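Local coordinates for protein anti-sigma-I factor RsgI2 (Clostridium thermocellum, PDB 4B9P) that probably acts as an anti-sigma factor that restrains SigI2 until its extracellular family 3 carbohydrate-binding module, the part described here, binds cellulose, at residues Tyr46-Asp51 with Gly72-Met77; Asp136-Asn141 with Asp150-Tyr155. All coordinates share one frame; numbering follows the deposited sequence.

Contact 1. Residues Tyr46-Asp51 with Gly72-Met77; sequences YYYTKD and GTVVQM. With CA (calcium ion), chain B.
Tyr47 and Tyr48 make a sparse side-chain contact with Met77 and Val74, with no hydrogen bond between the two segments, across two strands of one antiparallel sheet that are not direct neighbours. Strand 84-92 runs between them, hydrogen-bonded to both, which leaves the CA atoms of Tyr47 and Val75 9.5 Å apart. On one side of the sheet, in one of the two modelled conformers of Met77, the bent end of the side chain brings SD to the edge of the Tyr47 ring, 4.0 Å from CD1. This Met-aromatic contact, possibly only partly occupied, is of the edge type, the sulfur lying 82° off the ring normal, and Tyr87 of the intervening strand also meets the ring. Tyr48 sends its hydroxyl over the other side: with CG held between the backbone N and the carbonyl carbon (chi1 68°), the ring stretches across strand 84-92 and OH comes 3.2 Å from Val74 CG1. The same hydroxyl is hydrogen-bonded to Glu56. The sheet belongs to the beta-sandwich of a family 3 carbohydrate-binding module, and the chain beyond Tyr48 turns into its calcium site. There Thr49 chelates the ion through the backbone O and OG1, and Asp51 through both carboxylate oxygens, OD1 and OD2, all four bonds lying within 0.1 Å of 2.5 Å. Asp132, Ser135, Asp136 and a water complete the coordination.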
ATOM      1  N   TYR A  46      -3.193  -2.128  -1.396  1.00 15.64           N
ATOM      2  CA  TYR A  46      -2.195  -3.087  -1.871  1.00 16.19           C
ATOM      3  C   TYR A  46      -2.764  -4.473  -1.544  1.00 16.08           C
ATOM      4  O   TYR A  46      -2.891  -4.818  -0.364  1.00 16.53           O
ATOM      5  CB  TYR A  46      -0.860  -2.868  -1.123  1.00 16.62           C
ATOM      6  CG  TYR A  46       0.238  -3.816  -1.585  1.00 16.51           C
ATOM      7  CD1 TYR A  46       0.390  -5.101  -1.018  1.00 17.11           C
ATOM      8  CD2 TYR A  46       1.162  -3.428  -2.566  1.00 17.22           C
ATOM      9  CE1 TYR A  46       1.372  -5.969  -1.475  1.00 17.02           C
ATOM     10  CE2 TYR A  46       2.176  -4.299  -3.014  1.00 17.23           C
ATOM     11  CZ  TYR A  46       2.282  -5.553  -2.443  1.00 15.78           C
ATOM     12  OH  TYR A  46       3.267  -6.339  -2.923  1.00 16.67           O
ATOM     13  N   TYR A  47      -3.082  -5.249  -2.574  1.00 16.10           N
ATOM     14  CA  TYR A  47      -3.755  -6.542  -2.416  1.00 15.80           C
ATOM     15  C   TYR A  47      -2.762  -7.693  -2.384  1.00 15.37           C
ATOM     16  O   TYR A  47      -1.789  -7.708  -3.155  1.00 16.21           O
ATOM     17  CB  TYR A  47      -4.685  -6.784  -3.595  1.00 16.34           C
ATOM     18  CG  TYR A  47      -5.852  -5.874  -3.677  1.00 17.27           C
ATOM     19  CD1 TYR A  47      -7.005  -6.116  -2.913  1.00 19.26           C
ATOM     20  CD2 TYR A  47      -5.812  -4.737  -4.488  1.00 21.43           C
ATOM     21  CE1 TYR A  47      -8.118  -5.287  -3.017  1.00 23.90           C
ATOM     22  CE2 TYR A  47      -6.895  -3.900  -4.574  1.00 25.34           C
ATOM     23  CZ  TYR A  47      -8.035  -4.159  -3.839  1.00 27.68           C
ATOM     24  OH  TYR A  47      -9.098  -3.276  -3.980  1.00 34.97           O
ATOM     25  N   TYR A  48      -3.011  -8.676  -1.517  1.00 15.56           N
ATOM     26  CA  TYR A  48      -2.054  -9.765  -1.366  1.00 15.54           C
ATOM     27  C   TYR A  48      -2.793 -10.955  -0.746  1.00 15.00           C
ATOM     28  O   TYR A  48      -3.966 -10.866  -0.356  1.00 15.47           O
ATOM     29  CB  TYR A  48      -0.875  -9.313  -0.494  1.00 16.12           C
ATOM     30  CG  TYR A  48      -1.191  -9.047   0.976  1.00 15.30           C
ATOM     31  CD1 TYR A  48      -1.794  -7.849   1.391  1.00 16.47           C
ATOM     32  CD2 TYR A  48      -0.847  -9.976   1.948  1.00 16.72           C
ATOM     33  CE1 TYR A  48      -2.088  -7.606   2.697  1.00 17.09           C
ATOM     34  CE2 TYR A  48      -1.112  -9.715   3.299  1.00 17.35           C
ATOM     35  CZ  TYR A  48      -1.722  -8.520   3.647  1.00 17.33           C
ATOM     36  OH  TYR A  48      -2.003  -8.271   4.966  1.00 19.27           O
ATOM     37  N   THR A  49      -2.083 -12.081  -0.673  1.00 15.13           N
ATOM     38  CA  THR A  49      -2.561 -13.238   0.105  1.00 15.09           C
ATOM     39  C   THR A  49      -1.713 -13.375   1.361  1.00 15.25           C
ATOM     40  O   THR A  49      -0.490 -13.462   1.292  1.00 15.49           O
ATOM     41  CB  THR A  49      -2.492 -14.510  -0.732  1.00 15.94           C
ATOM     42  OG1 THR A  49      -1.207 -14.575  -1.373  1.00 16.06           O
ATOM     43  CG2 THR A  49      -3.639 -14.536  -1.772  1.00 16.68           C
ATOM     44  N   LYS A  50      -2.384 -13.355   2.523  1.00 15.59           N
ATOM     45  CA  LYS A  50      -1.672 -13.392   3.821  1.00 15.56           C
ATOM     46  C   LYS A  50      -1.002 -14.730   4.099  1.00 15.95           C
ATOM     47  O   LYS A  50      -0.168 -14.819   4.999  1.00 16.55           O
ATOM     48  CB  LYS A  50      -2.618 -13.025   4.963  1.00 16.48           C
ATOM     49  CG  LYS A  50      -3.706 -14.109   5.183  1.00 17.08           C
ATOM     50  CD  LYS A  50      -4.667 -13.741   6.281  1.00 19.34           C
ATOM     51  CE  LYS A  50      -5.663 -14.862   6.601  1.00 18.73           C
ATOM     52  NZ  LYS A  50      -6.525 -15.173   5.452  1.00 19.08           N
ATOM     53  N   ASP A  51      -1.349 -15.764   3.325  1.00 15.40           N
ATOM     54  CA  ASP A  51      -0.750 -17.072   3.491  1.00 15.57           C
ATOM     55  C   ASP A  51      -0.985 -17.520   4.930  1.00 16.10           C
ATOM     56  O   ASP A  51      -2.135 -17.475   5.379  1.00 17.03           O
ATOM     57  CB  ASP A  51       0.710 -17.042   3.037  1.00 16.26           C
ATOM     58  CG  ASP A  51       0.884 -16.352   1.662  1.00 15.79           C
ATOM     59  OD1 ASP A  51       0.036 -16.540   0.749  1.00 15.64           O
ATOM     60  OD2 ASP A  51       1.876 -15.631   1.498  1.00 15.93           O
ATOM     61  N   GLY A  72      -2.537   3.227   8.194  1.00 18.81           N
ATOM     62  CA  GLY A  72      -2.534   1.985   7.456  1.00 19.49           C
ATOM     63  C   GLY A  72      -3.246   0.939   8.262  1.00 19.60           C
ATOM     64  O   GLY A  72      -3.071   0.873   9.489  1.00 23.14           O
ATOM     65  N   THR A  73      -3.998   0.087   7.575  0.68 19.58           N
ATOM     66  CA  THR A  73      -4.756  -0.958   8.218  0.68 21.61           C
ATOM     67  C   THR A  73      -4.585  -2.212   7.382  0.68 19.49           C
ATOM     68  O   THR A  73      -4.555  -2.142   6.152  0.68 21.24           O
ATOM     69  CB  THR A  73      -6.261  -0.578   8.241  0.68 23.25           C
ATOM     70  OG1 THR A  73      -6.430   0.791   8.647  0.68 28.37           O
ATOM     71  CG2 THR A  73      -7.072  -1.547   9.146  0.68 24.28           C
ATOM     72  N   VAL A  74      -4.497  -3.369   8.042  1.00 18.18           N
ATOM     73  CA  VAL A  74      -4.526  -4.628   7.359  1.00 17.66           C
ATOM     74  C   VAL A  74      -5.957  -5.130   7.372  1.00 17.94           C
ATOM     75  O   VAL A  74      -6.543  -5.274   8.451  1.00 20.68           O
ATOM     76  CB  VAL A  74      -3.565  -5.610   8.047  1.00 19.83           C
ATOM     77  CG1 VAL A  74      -3.687  -7.007   7.432  1.00 22.42           C
ATOM     78  CG2 VAL A  74      -2.110  -5.054   8.047  1.00 23.12           C
ATOM     79  N   VAL A  75      -6.503  -5.436   6.195  1.00 17.59           N
ATOM     80  CA  VAL A  75      -7.900  -5.849   6.091  1.00 17.67           C
ATOM     81  C   VAL A  75      -7.976  -7.233   5.474  1.00 17.71           C
ATOM     82  O   VAL A  75      -7.374  -7.486   4.445  1.00 19.01           O
ATOM     83  CB  VAL A  75      -8.658  -4.853   5.202  1.00 19.59           C
ATOM     84  CG1 VAL A  75     -10.135  -5.244   5.102  1.00 22.41           C
ATOM     85  CG2 VAL A  75      -8.496  -3.413   5.746  1.00 23.29           C
ATOM     86  N   GLN A  76      -8.738  -8.097   6.116  0.58 17.64           N
ATOM     87  CA  GLN A  76      -9.071  -9.385   5.543  0.58 18.29           C
ATOM     88  C   GLN A  76     -10.280  -9.216   4.604  0.58 17.84           C
ATOM     89  O   GLN A  76     -11.246  -8.513   4.931  0.58 18.00           O
ATOM     90  CB  GLN A  76      -9.366 -10.396   6.659  0.58 19.49           C
ATOM     91  CG  GLN A  76      -8.127 -10.796   7.468  0.58 22.02           C
ATOM     92  CD  GLN A  76      -7.713  -9.765   8.520  0.58 25.86           C
ATOM     93  OE1 GLN A  76      -8.531  -9.369   9.359  0.58 28.40           O
ATOM     94  NE2 GLN A  76      -6.450  -9.345   8.494  0.58 25.64           N
ATOM     95  N   MET A  77     -10.206  -9.819   3.426  0.58 18.69           N
ATOM     96  CA  MET A  77     -11.289  -9.700   2.452  0.58 18.47           C
ATOM     97  C   MET A  77     -12.394 -10.685   2.719  0.58 18.55           C
ATOM     98  O   MET A  77     -12.162 -11.898   2.755  0.58 20.69           O
ATOM     99  CB  MET A  77     -10.743  -9.913   1.039  0.58 18.73           C
ATOM    100  CG  MET A  77      -9.922  -8.723   0.586  0.58 17.03           C
ATOM    101  SD  MET A  77      -8.966  -9.025  -0.910  0.58 17.24           S
ATOM    102  CE  MET A  77     -10.317  -9.168  -2.133  0.58 16.96           C
TER
HETATM  103 CA    CA B1167       1.009 -14.377  -0.417  1.00 15.38          CA
HETATM  104  O   HOH W   1       2.253 -12.602   0.786  1.00 17.00           O

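Contact 2. Residues Asp136-Asn141 with Asp150-Tyr155; sequences DYSFNN and DKITVY. With CA (calcium ion), chain B.
Ser138 OG donates a short hydrogen bond of 2.6 Å to Lys151 O and in turn accepts one from the backbone N of Tyr47, so that a single hydroxyl links the loop to strand 42-48 and to the chain leading into strand 152-156. The bond reaches the carbonyl at a C=O...donor angle of 145°, with the hydroxyl tilted out of the carbonyl plane. Beside it, Ser138 CB rests on Ile152 CG1 at 3.9 Å.

The larger part of the contact is made by Lys151 and Tyr137. The Tyr137 ring lies under the lysine chain, which bends at its third torsion (chi3 97°) and passes over one face. Lys151 CE sits 3.5 Å from the ring centroid and only 19° off the normal, a CH-pi contact, whereas the ammonium NZ is displaced further and makes an off-centre cation-pi contact at 4.5 Å from the centroid. The bend also turns NZ back to the main chain, where it gives a weak hydrogen bond to Tyr137 O. At the far end of the ring Tyr137 OH is hydrogen-bonded to the carbonyl of Ile164, near the C terminus.

Asp136 to Phe139 form a type I beta turn, closed by a backbone bond from Phe139 N to Asp136 O. At the start of this turn Asp136 OD1 binds calcium at 2.4 Å, while OD2 accepts a hydrogen bond from a water that is itself a calcium ligand. The turn thus joins the metal site to the chain entering strand 152-156, inside the sheet, and the ammonium group, close to both the carbonyl and the ring face of Tyr137, would probably be favoured in its charged form.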
ATOM      1  N   ASP A 136       0.711 -12.658  -4.609  1.00 16.54           N
ATOM      2  CA  ASP A 136       0.121 -11.379  -4.203  1.00 16.29           C
ATOM      3  C   ASP A 136      -0.194 -10.532  -5.426  1.00 15.57           C
ATOM      4  O   ASP A 136       0.732 -10.135  -6.157  1.00 16.66           O
ATOM      5  CB  ASP A 136       1.061 -10.598  -3.274  1.00 15.33           C
ATOM      6  CG  ASP A 136       1.400 -11.367  -2.004  1.00 15.95           C
ATOM      7  OD1 ASP A 136       0.677 -12.342  -1.685  1.00 15.75           O
ATOM      8  OD2 ASP A 136       2.332 -10.917  -1.307  1.00 15.90           O
ATOM      9  N   TYR A 137      -1.468 -10.206  -5.604  1.00 15.90           N
ATOM     10  CA  TYR A 137      -1.920  -9.455  -6.773  1.00 16.15           C
ATOM     11  C   TYR A 137      -1.101  -8.210  -7.019  1.00 16.41           C
ATOM     12  O   TYR A 137      -0.740  -7.931  -8.152  1.00 17.47           O
ATOM     13  CB  TYR A 137      -3.382  -9.123  -6.602  1.00 16.71           C
ATOM     14  CG  TYR A 137      -3.978  -8.307  -7.729  1.00 17.22           C
ATOM     15  CD1 TYR A 137      -4.376  -8.932  -8.908  1.00 18.86           C
ATOM     16  CD2 TYR A 137      -4.188  -6.943  -7.603  1.00 17.72           C
ATOM     17  CE1 TYR A 137      -4.962  -8.208  -9.921  1.00 20.39           C
ATOM     18  CE2 TYR A 137      -4.761  -6.199  -8.641  1.00 17.81           C
ATOM     19  CZ  TYR A 137      -5.162  -6.843  -9.779  1.00 20.20           C
ATOM     20  OH  TYR A 137      -5.716  -6.154 -10.819  1.00 21.05           O
ATOM     21  N   SER A 138      -0.835  -7.425  -5.987  1.00 16.04           N
ATOM     22  CA  SER A 138      -0.177  -6.141  -6.195  1.00 16.35           C
ATOM     23  C   SER A 138       1.334  -6.206  -6.323  1.00 16.12           C
ATOM     24  O   SER A 138       1.945  -5.188  -6.622  1.00 17.15           O
ATOM     25  CB  SER A 138      -0.549  -5.165  -5.069  1.00 16.13           C
ATOM     26  OG  SER A 138      -1.937  -4.877  -5.073  1.00 16.98           O
ATOM     27  N   PHE A 139       1.935  -7.377  -6.085  1.00 16.76           N
ATOM     28  CA  PHE A 139       3.398  -7.495  -6.085  1.00 17.16           C
ATOM     29  C   PHE A 139       4.036  -7.292  -7.459  1.00 16.32           C
ATOM     30  O   PHE A 139       3.536  -7.798  -8.463  1.00 18.11           O
ATOM     31  CB  PHE A 139       3.745  -8.888  -5.543  1.00 17.43           C
ATOM     32  CG  PHE A 139       5.205  -9.209  -5.497  1.00 16.71           C
ATOM     33  CD1 PHE A 139       6.085  -8.448  -4.705  1.00 17.35           C
ATOM     34  CD2 PHE A 139       5.691 -10.308  -6.188  1.00 17.89           C
ATOM     35  CE1 PHE A 139       7.442  -8.773  -4.625  1.00 17.64           C
ATOM     36  CE2 PHE A 139       7.037 -10.657  -6.087  1.00 18.26           C
ATOM     37  CZ  PHE A 139       7.908  -9.875  -5.300  1.00 17.79           C
ATOM     38  N   ASN A 140       5.150  -6.574  -7.480  1.00 16.51           N
ATOM     39  CA  ASN A 140       5.966  -6.379  -8.665  1.00 16.94           C
ATOM     40  C   ASN A 140       7.326  -7.017  -8.411  1.00 17.81           C
ATOM     41  O   ASN A 140       8.096  -6.525  -7.613  1.00 17.76           O
ATOM     42  CB  ASN A 140       6.102  -4.854  -8.877  1.00 17.74           C
ATOM     43  CG  ASN A 140       6.963  -4.489 -10.063  1.00 18.35           C
ATOM     44  OD1 ASN A 140       7.776  -5.289 -10.569  1.00 19.25           O
ATOM     45  ND2 ASN A 140       6.810  -3.246 -10.518  1.00 20.26           N
ATOM     46  N   ASN A 141       7.590  -8.131  -9.066  1.00 19.21           N
ATOM     47  CA  ASN A 141       8.812  -8.866  -8.803  1.00 20.02           C
ATOM     48  C   ASN A 141      10.075  -8.331  -9.435  1.00 20.71           C
ATOM     49  O   ASN A 141      11.153  -8.927  -9.235  1.00 23.48           O
ATOM     50  CB  ASN A 141       8.659 -10.373  -9.114  1.00 24.17           C
ATOM     51  CG  ASN A 141       8.570 -10.684 -10.591  1.00 28.16           C
ATOM     52  OD1 ASN A 141       8.814  -9.845 -11.451  1.00 27.68           O
ATOM     53  ND2 ASN A 141       8.209 -11.919 -10.885  1.00 34.87           N
ATOM     54  N   ASP A 150      -0.550  -0.405 -12.135  1.00 17.58           N
ATOM     55  CA  ASP A 150      -2.006  -0.512 -12.234  1.00 17.96           C
ATOM     56  C   ASP A 150      -2.638  -1.477 -11.224  1.00 17.65           C
ATOM     57  O   ASP A 150      -3.863  -1.526 -11.124  1.00 18.86           O
ATOM     58  CB  ASP A 150      -2.390  -1.021 -13.639  1.00 19.65           C
ATOM     59  CG  ASP A 150      -1.954  -0.075 -14.741  1.00 21.54           C
ATOM     60  OD1 ASP A 150      -2.401   1.084 -14.686  1.00 24.37           O
ATOM     61  OD2 ASP A 150      -1.141  -0.452 -15.614  1.00 23.10           O
ATOM     62  N   LYS A 151      -1.840  -2.244 -10.464  1.00 17.03           N
ATOM     63  CA  LYS A 151      -2.410  -3.293  -9.609  1.00 17.20           C
ATOM     64  C   LYS A 151      -2.493  -2.887  -8.152  1.00 16.81           C
ATOM     65  O   LYS A 151      -2.758  -3.719  -7.288  1.00 17.40           O
ATOM     66  CB  LYS A 151      -1.634  -4.596  -9.765  1.00 18.23           C
ATOM     67  CG  LYS A 151      -1.860  -5.263 -11.115  1.00 22.76           C
ATOM     68  CD  LYS A 151      -1.035  -6.587 -11.237  1.00 27.71           C
ATOM     69  CE  LYS A 151      -1.804  -7.786 -10.914  1.00 35.60           C
ATOM     70  NZ  LYS A 151      -0.816  -8.938 -10.815  1.00 35.50           N
ATOM     71  N   ILE A 152      -2.293  -1.606  -7.881  1.00 17.16           N
ATOM     72  CA  ILE A 152      -2.619  -0.984  -6.601  1.00 17.43           C
ATOM     73  C   ILE A 152      -3.749  -0.004  -6.908  1.00 17.73           C
ATOM     74  O   ILE A 152      -3.679   0.739  -7.884  1.00 20.36           O
ATOM     75  CB  ILE A 152      -1.388  -0.254  -6.009  1.00 17.10           C
ATOM     76  CG1 ILE A 152      -0.385  -1.315  -5.508  1.00 16.93           C
ATOM     77  CG2 ILE A 152      -1.797   0.733  -4.897  1.00 19.38           C
ATOM     78  CD1 ILE A 152       0.978  -0.700  -5.174  1.00 18.53           C
ATOM     79  N   THR A 153      -4.824  -0.026  -6.118  1.00 16.51           N
ATOM     80  CA  THR A 153      -5.963   0.833  -6.456  1.00 17.25           C
ATOM     81  C   THR A 153      -6.013   2.048  -5.554  1.00 16.85           C
ATOM     82  O   THR A 153      -5.477   2.047  -4.443  1.00 17.50           O
ATOM     83  CB  THR A 153      -7.294   0.068  -6.320  1.00 18.55           C
ATOM     84  OG1 THR A 153      -7.335  -0.551  -5.027  1.00 19.14           O
ATOM     85  CG2 THR A 153      -7.428  -0.996  -7.407  1.00 21.64           C
ATOM     86  N   VAL A 154      -6.651   3.107  -6.047  1.00 16.69           N
ATOM     87  CA  VAL A 154      -6.790   4.352  -5.286  1.00 17.22           C
ATOM     88  C   VAL A 154      -8.219   4.846  -5.425  1.00 17.72           C
ATOM     89  O   VAL A 154      -8.761   4.865  -6.540  1.00 18.51           O
ATOM     90  CB  VAL A 154      -5.819   5.476  -5.758  1.00 18.28           C
ATOM     91  CG1 VAL A 154      -5.935   6.697  -4.839  1.00 20.16           C
ATOM     92  CG2 VAL A 154      -4.376   4.982  -5.843  1.00 19.74           C
ATOM     93  N   TYR A 155      -8.813   5.191  -4.285  1.00 18.27           N
ATOM     94  CA  TYR A 155     -10.194   5.682  -4.224  1.00 18.89           C
ATOM     95  C   TYR A 155     -10.192   7.089  -3.644  1.00 19.33           C
ATOM     96  O   TYR A 155      -9.425   7.388  -2.723  1.00 20.20           O
ATOM     97  CB  TYR A 155     -11.048   4.809  -3.300  1.00 20.11           C
ATOM     98  CG  TYR A 155     -10.908   3.372  -3.670  1.00 19.49           C
ATOM     99  CD1 TYR A 155      -9.811   2.645  -3.220  1.00 20.37           C
ATOM    100  CD2 TYR A 155     -11.840   2.738  -4.469  1.00 21.58           C
ATOM    101  CE1 TYR A 155      -9.633   1.328  -3.542  1.00 21.87           C
ATOM    102  CE2 TYR A 155     -11.651   1.354  -4.811  1.00 23.66           C
ATOM    103  CZ  TYR A 155     -10.527   0.673  -4.330  1.00 22.64           C
ATOM    104  OH  TYR A 155     -10.262  -0.658  -4.613  1.00 25.01           O
TER
HETATM  105 CA    CA B1167       1.009 -14.377  -0.417  1.00 15.38          CA
HETATM  106  O   HOH W   2       1.707  -9.994  -8.773  0.55 22.23           O
HETATM  107  O   HOH W   1       2.253 -12.602   0.786  1.00 17.00           O

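From the N terminus, contact 1 comes first: strand 42-48 and the calcium-binding residues after it return, by way of strand 56-63, to strand 70-81 at the margin of the same sheet. Contact 2 opens only later and closes the shorter excursion from 136-141 through strand 147-148 to strand 152-156. The two loops follow one another in series, neither nested nor crossed. In space they converge on strand 42-48, which lies between strands 84-92 and 152-156, so contact 1 reaches across the sheet to one side of it and contact 2 lies on the other. Their shared calcium ion, with its water, joins residues 46-51 to 136-141, and Tyr47 OH packs 2.9 Å from Tyr155 OH.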